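PDB 3I6V: periplasmic His/Glu/Gln/Arg/opine family-binding protein from Silicibacter pomeroyi, which binds lysine and probably serves as the periplasmic solute-binding component of an ABC transporter for amino acids or opines. Local coordinates for residues N59-N64 / E80-T85. Sequence-based numbering, arbitrary orientation.
Sequences NLVSGN and EVIDFT. With NA (sodium ion), chain C.
The CG2 methyl of I82 meets two side chains from the end of helix 56-61, L60 and V61. Its closer neighbour is L60, whose CD2 lies 3.8 Å from I82 CG2; the two side chains run at about a right angle, so that they touch through these methyls instead of lying alongside each other. V61 approaches obliquely and presents CG2 to the same I82 methyl at 4.1 Å. With its CG1 trans to the backbone N (chi1 171°), V61 turns the other branch, CG2, to the 80-85 segment, and this methyl also passes 4.3 Å from V81 O, a loose van der Waals approach. The branches of I82 are divided as well: a chi1 of 61° leaves CG2 opposite the carbonyl carbon, and from there it is directed at the helix. I57, one turn earlier on that helix, touches both V81 and I82.

Beyond V61 the helix ends in a Schellman motif: G63, with positive phi, donates its N to L60 O at 3.0 Å, and N64 N reaches back to N59 O at 2.9 Å. L60 O also accepts a hydrogen bond from R185. In this family 3 solute-binding protein, the contact thus packs the last turn of helix 56-61 against V81 and I82, in the chain leading into strand 83-89, which pairs antiparallel with strand 180-184. The side chain of I82 remains about 9 Å from the bound lysine.

While its CG2 methyl meets the helix, I82 gives its carbonyl O to a sodium ion at 2.4 Å. D83 adds OD1, also 2.4 Å from the sodium, and D79 and E186 complete the protein ligands. The second carboxylate oxygen of D83, OD2, has a long, weak ion pair with R192.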
loop_
_atom_site.group_PDB
_atom_site.type_symbol
_atom_site.label_atom_id
_atom_site.label_comp_id
_atom_site.label_asym_id
_atom_site.label_seq_id
_atom_site.Cartn_x
_atom_site.Cartn_y
_atom_site.Cartn_z
ATOM N N ASN A 59 -1.147 -16.514 -2.071
ATOM C CA ASN A 59 -0.304 -16.855 -3.226
ATOM C C ASN A 59 1.215 -16.712 -2.995
ATOM O O ASN A 59 2.003 -17.378 -3.684
ATOM C CB ASN A 59 -0.792 -16.134 -4.495
ATOM C CG ASN A 59 -2.163 -16.663 -4.960
ATOM O OD1 ASN A 59 -2.668 -17.646 -4.420
ATOM N ND2 ASN A 59 -2.744 -16.024 -5.963
ATOM N N LEU A 60 1.627 -15.856 -2.046
ATOM C CA LEU A 60 3.008 -15.868 -1.560
ATOM C C LEU A 60 3.254 -17.175 -0.821
ATOM O O LEU A 60 4.263 -17.853 -1.052
ATOM C CB LEU A 60 3.275 -14.692 -0.581
ATOM C CG LEU A 60 4.557 -14.793 0.276
ATOM C CD1 LEU A 60 5.791 -14.587 -0.594
ATOM C CD2 LEU A 60 4.574 -13.744 1.396
ATOM N N VAL A 61 2.343 -17.510 0.089
ATOM C CA VAL A 61 2.503 -18.734 0.908
ATOM C C VAL A 61 2.587 -20.005 0.023
ATOM O O VAL A 61 3.360 -20.898 0.328
ATOM C CB VAL A 61 1.380 -18.832 2.003
ATOM C CG1 VAL A 61 1.391 -20.197 2.726
ATOM C CG2 VAL A 61 1.544 -17.680 3.031
ATOM N N SER A 62 1.837 -20.052 -1.090
ATOM C CA SER A 62 1.804 -21.226 -1.973
ATOM C C SER A 62 2.982 -21.259 -2.941
ATOM O O SER A 62 3.130 -22.209 -3.719
ATOM C CB SER A 62 0.484 -21.290 -2.763
ATOM O OG SER A 62 -0.629 -21.219 -1.894
ATOM N N GLY A 63 3.804 -20.203 -2.922
ATOM C CA GLY A 63 5.011 -20.192 -3.720
ATOM C C GLY A 63 4.887 -19.644 -5.131
ATOM O O GLY A 63 5.782 -19.878 -5.931
ATOM N N ASN A 64 3.822 -18.889 -5.435
ATOM C CA ASN A 64 3.699 -18.215 -6.743
ATOM C C ASN A 64 4.738 -17.131 -7.000
ATOM O O ASN A 64 5.043 -16.806 -8.161
ATOM C CB ASN A 64 2.314 -17.599 -6.944
ATOM C CG ASN A 64 1.198 -18.637 -7.013
ATOM O OD1 ASN A 64 1.363 -19.785 -6.611
ATOM N ND2 ASN A 64 0.032 -18.206 -7.497
ATOM N N GLU A 80 0.979 -13.318 11.844
ATOM C CA GLU A 80 0.554 -14.697 12.156
ATOM C C GLU A 80 0.850 -15.645 11.013
ATOM O O GLU A 80 1.041 -16.819 11.255
ATOM C CB GLU A 80 -0.954 -14.799 12.466
ATOM C CG GLU A 80 -1.400 -13.885 13.615
ATOM C CD GLU A 80 -2.925 -13.794 13.738
ATOM O OE1 GLU A 80 -3.649 -14.460 12.966
ATOM O OE2 GLU A 80 -3.399 -13.045 14.613
ATOM N N VAL A 81 0.888 -15.155 9.767
ATOM C CA VAL A 81 1.125 -16.068 8.603
ATOM C C VAL A 81 2.359 -15.781 7.724
ATOM O O VAL A 81 2.849 -16.669 7.019
ATOM C CB VAL A 81 -0.075 -16.125 7.697
ATOM C CG1 VAL A 81 -1.271 -16.853 8.396
ATOM C CG2 VAL A 81 -0.448 -14.684 7.257
ATOM N N ILE A 82 2.851 -14.547 7.741
ATOM C CA ILE A 82 4.037 -14.192 6.962
ATOM C C ILE A 82 4.997 -13.410 7.855
ATOM O O ILE A 82 4.608 -13.060 8.970
ATOM C CB ILE A 82 3.667 -13.310 5.702
ATOM C CG1 ILE A 82 3.006 -12.008 6.128
ATOM C CG2 ILE A 82 2.763 -14.107 4.720
ATOM C CD1 ILE A 82 2.925 -10.932 4.986
ATOM N N ASP A 83 6.198 -13.103 7.354
ATOM C CA ASP A 83 7.172 -12.269 8.069
ATOM C C ASP A 83 7.480 -10.993 7.284
ATOM O O ASP A 83 7.512 -11.005 6.055
ATOM C CB ASP A 83 8.482 -13.033 8.282
ATOM C CG ASP A 83 8.471 -13.931 9.537
ATOM O OD1 ASP A 83 7.512 -13.931 10.362
ATOM O OD2 ASP A 83 9.449 -14.697 9.675
ATOM N N PHE A 84 7.703 -9.896 7.990
ATOM C CA PHE A 84 7.967 -8.598 7.329
ATOM C C PHE A 84 9.431 -8.166 7.489
ATOM O O PHE A 84 10.059 -8.480 8.507
ATOM C CB PHE A 84 7.087 -7.510 7.940
ATOM C CG PHE A 84 5.631 -7.605 7.560
ATOM C CD1 PHE A 84 4.723 -8.214 8.420
ATOM C CD2 PHE A 84 5.167 -7.037 6.359
ATOM C CE1 PHE A 84 3.362 -8.299 8.097
ATOM C CE2 PHE A 84 3.802 -7.092 6.017
ATOM C CZ PHE A 84 2.898 -7.722 6.880
ATOM N N THR A 85 9.964 -7.455 6.493
ATOM C CA THR A 85 11.174 -6.638 6.679
ATOM C C THR A 85 10.820 -5.486 7.600
ATOM O O THR A 85 9.653 -5.303 7.938
ATOM C CB THR A 85 11.677 -6.027 5.315
ATOM O OG1 THR A 85 10.685 -5.125 4.780
ATOM C CG2 THR A 85 11.983 -7.102 4.309
HETATM NA NA NA C . 5.226 -14.106 11.092
#